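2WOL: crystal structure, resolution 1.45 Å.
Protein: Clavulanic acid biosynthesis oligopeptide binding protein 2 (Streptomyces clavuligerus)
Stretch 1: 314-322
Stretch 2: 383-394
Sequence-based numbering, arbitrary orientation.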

# COMPACT_ATOMS: atom_id res chain seq x y z
N PRO A 314 1.34 -4.93 30.27
CA PRO A 314 1.88 -4.05 31.31
C PRO A 314 3.40 -3.93 31.21
O PRO A 314 4.07 -4.90 30.84
CB PRO A 314 1.48 -4.76 32.61
CG PRO A 314 0.24 -5.50 32.25
CD PRO A 314 0.49 -5.99 30.85
N PRO A 315 3.96 -2.74 31.52
CA PRO A 315 3.28 -1.55 32.03
C PRO A 315 2.81 -0.57 30.96
O PRO A 315 2.57 0.60 31.26
CB PRO A 315 4.37 -0.90 32.89
CG PRO A 315 5.62 -1.20 32.15
CD PRO A 315 5.42 -2.52 31.43
N PHE A 316 2.67 -1.03 29.72
CA PHE A 316 2.29 -0.14 28.62
C PHE A 316 0.81 0.23 28.61
O PHE A 316 0.36 0.97 27.74
CB PHE A 316 2.74 -0.71 27.28
CG PHE A 316 4.23 -0.82 27.17
CD1 PHE A 316 4.88 -2.00 27.51
CD2 PHE A 316 4.99 0.28 26.78
CE1 PHE A 316 6.26 -2.10 27.43
CE2 PHE A 316 6.37 0.19 26.70
CZ PHE A 316 7.01 -1.00 27.02
N ASP A 317 0.06 -0.27 29.59
CA ASP A 317 -1.31 0.17 29.84
C ASP A 317 -1.35 1.61 30.36
O ASP A 317 -2.38 2.29 30.25
CB ASP A 317 -2.00 -0.77 30.83
CG ASP A 317 -1.24 -0.90 32.15
OD1 ASP A 317 -0.06 -1.29 32.13
OD2 ASP A 317 -1.84 -0.63 33.21
N ASN A 318 -0.24 2.06 30.92
CA ASN A 318 -0.13 3.39 31.50
C ASN A 318 0.33 4.39 30.45
O ASN A 318 1.41 4.22 29.86
CB ASN A 318 0.83 3.37 32.70
CG ASN A 318 0.78 4.64 33.51
OD1 ASN A 318 1.15 5.70 33.04
ND2 ASN A 318 0.32 4.53 34.76
N VAL A 319 -0.48 5.42 30.21
CA VAL A 319 -0.16 6.43 29.19
C VAL A 319 1.20 7.09 29.43
O VAL A 319 1.87 7.49 28.48
CB VAL A 319 -1.28 7.51 29.04
CG1 VAL A 319 -1.37 8.39 30.28
CG2 VAL A 319 -1.06 8.34 27.77
N HIS A 320 1.61 7.19 30.69
CA HIS A 320 2.86 7.87 31.02
C HIS A 320 4.09 7.04 30.71
O HIS A 320 5.13 7.59 30.35
CB HIS A 320 2.83 8.37 32.46
CG HIS A 320 1.79 9.41 32.68
ND1 HIS A 320 0.62 9.18 33.37
CD2 HIS A 320 1.72 10.69 32.23
CE1 HIS A 320 -0.12 10.28 33.35
NE2 HIS A 320 0.52 11.21 32.67
N VAL A 321 3.96 5.72 30.82
CA VAL A 321 4.98 4.81 30.31
C VAL A 321 5.14 5.05 28.80
O VAL A 321 6.26 5.16 28.31
CB VAL A 321 4.62 3.34 30.59
CG1 VAL A 321 5.42 2.39 29.71
CG2 VAL A 321 4.82 3.02 32.07
N ARG A 322 4.02 5.16 28.10
CA ARG A 322 4.06 5.30 26.64
C ARG A 322 4.66 6.64 26.23
O ARG A 322 5.45 6.71 25.29
CB ARG A 322 2.67 5.10 26.04
CG ARG A 322 2.05 3.75 26.40
CD ARG A 322 0.85 3.40 25.53
NE ARG A 322 -0.26 4.34 25.65
CZ ARG A 322 -1.28 4.22 26.50
NH1 ARG A 322 -1.33 3.19 27.34
NH2 ARG A 322 -2.24 5.13 26.51
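Stretch 2 (383-394) AAAGLPDGFRAV

Stretch 2 enters in a helix that includes Ala383 and Ala384, turns at Gly386, folds through a type I beta turn from Leu387 to Gly390, and runs out as a strand through Arg392 to Val394. It lies on stretch 1 in the opposite sense: its early residues meet His320 in the first turn of a helix, where the CA atoms of His320 and Ala385 are 5.3 Å apart, and its later ones reach the loop before that helix, with the CA atoms of Pro315 and Phe391 8.3 Å apart. No direct hydrogen bond joins the two stretches, so packing carries most of the contact.

Phe391 covers the most surface. Its CA-to-CB bond points toward stretch 1, and with chi1 in the p well the flat ring meets three different neighbours. Pro315, which follows a cis peptide bond, lays CG over one face, 3.7 Å from Phe391 CD1, a CH-pi contact. The ring's edge is turned toward the face of Phe316 in an offset edge-to-face pair, planes at 83°, with Phe391 CE1 3.8 Å from Phe316 CZ. Val321 CG1 approaches Phe391 CZ at 3.5 Å.

Ala385 is next in area. Its small methyl lets the backbones come close: Ala385 CB lies 3.6 Å from Val321 CG2 and 3.7 Å from Asn318 OD1, the atom that caps the helix by accepting from His320 N. Beside it, Ala384 CB sits over one face of the His320 ring, while a water bridges Asn318 ND2 (2.9 Å) and Ala384 O (2.7 Å). Gly386 then closes a Schellman motif with a positive phi that favours glycine.

Between these two centres, Leu387 CD1 reaches Pro315 CB at 3.8 Å. Farther along the strand, Ala393 CB meets the edge of the Phe316 ring, 3.6 Å from Phe316 CE1.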

# COMPACT_ATOMS: atom_id res chain seq x y z
N ALA A 383 8.10 8.91 36.35
CA ALA A 383 7.63 9.22 37.70
C ALA A 383 6.10 9.22 37.78
O ALA A 383 5.52 8.69 38.73
CB ALA A 383 8.20 10.54 38.17
N ALA A 384 5.44 9.80 36.77
CA ALA A 384 3.98 9.82 36.72
C ALA A 384 3.38 8.41 36.66
O ALA A 384 2.27 8.17 37.14
CB ALA A 384 3.48 10.67 35.57
N ALA A 385 4.13 7.48 36.06
CA ALA A 385 3.70 6.09 35.92
C ALA A 385 3.94 5.27 37.19
O ALA A 385 3.53 4.11 37.27
CB ALA A 385 4.41 5.44 34.74
N GLY A 386 4.60 5.87 38.18
CA GLY A 386 5.00 5.14 39.38
C GLY A 386 6.19 4.24 39.12
O GLY A 386 6.44 3.29 39.87
N LEU A 387 6.93 4.53 38.05
CA LEU A 387 8.13 3.77 37.70
C LEU A 387 9.30 4.71 37.43
O LEU A 387 9.88 4.68 36.33
CB LEU A 387 7.85 2.87 36.48
CG LEU A 387 6.79 1.78 36.63
CD1 LEU A 387 6.39 1.22 35.27
CD2 LEU A 387 7.26 0.64 37.55
N PRO A 388 9.68 5.53 38.43
CA PRO A 388 10.66 6.59 38.19
C PRO A 388 12.04 6.11 37.71
O PRO A 388 12.73 6.85 37.02
CB PRO A 388 10.77 7.29 39.55
CG PRO A 388 10.27 6.30 40.54
CD PRO A 388 9.22 5.52 39.83
N ASP A 389 12.41 4.89 38.08
CA ASP A 389 13.73 4.36 37.74
C ASP A 389 13.73 3.50 36.47
O ASP A 389 14.76 2.96 36.06
CB ASP A 389 14.29 3.56 38.92
CG ASP A 389 14.54 4.43 40.14
OD1 ASP A 389 15.07 5.55 39.98
OD2 ASP A 389 14.20 3.99 41.25
N GLY A 390 12.56 3.39 35.85
CA GLY A 390 12.40 2.59 34.65
C GLY A 390 11.79 1.24 34.93
O GLY A 390 11.17 1.03 35.98
N PHE A 391 11.96 0.32 33.99
CA PHE A 391 11.35 -1.00 34.06
C PHE A 391 11.96 -1.88 32.97
O PHE A 391 12.72 -1.39 32.13
CB PHE A 391 9.82 -0.92 33.87
CG PHE A 391 9.40 -0.25 32.59
CD1 PHE A 391 9.21 -1.00 31.43
CD2 PHE A 391 9.17 1.12 32.55
CE1 PHE A 391 8.82 -0.39 30.25
CE2 PHE A 391 8.79 1.75 31.36
CZ PHE A 391 8.61 0.99 30.21
N ARG A 392 11.61 -3.16 32.99
CA ARG A 392 12.05 -4.09 31.95
C ARG A 392 10.90 -4.43 31.02
O ARG A 392 9.75 -4.54 31.44
CB ARG A 392 12.64 -5.35 32.58
CG ARG A 392 13.96 -5.10 33.30
CD ARG A 392 14.70 -6.38 33.59
NE ARG A 392 15.97 -6.11 34.26
CZ ARG A 392 16.80 -7.05 34.71
NH1 ARG A 392 16.51 -8.34 34.57
NH2 ARG A 392 17.93 -6.70 35.32
N ALA A 393 11.22 -4.57 29.73
CA ALA A 393 10.23 -4.92 28.72
C ALA A 393 10.86 -5.61 27.52
O ALA A 393 12.09 -5.75 27.45
CB ALA A 393 9.44 -3.67 28.29
N VAL A 394 10.02 -6.05 26.59
CA VAL A 394 10.45 -6.75 25.39
C VAL A 394 9.92 -6.04 24.15
O VAL A 394 8.74 -5.69 24.08
CB VAL A 394 9.98 -8.23 25.38
CG1 VAL A 394 10.47 -8.96 24.14
CG2 VAL A 394 10.45 -8.96 26.63
O HOH W 1 0.00 6.76 36.61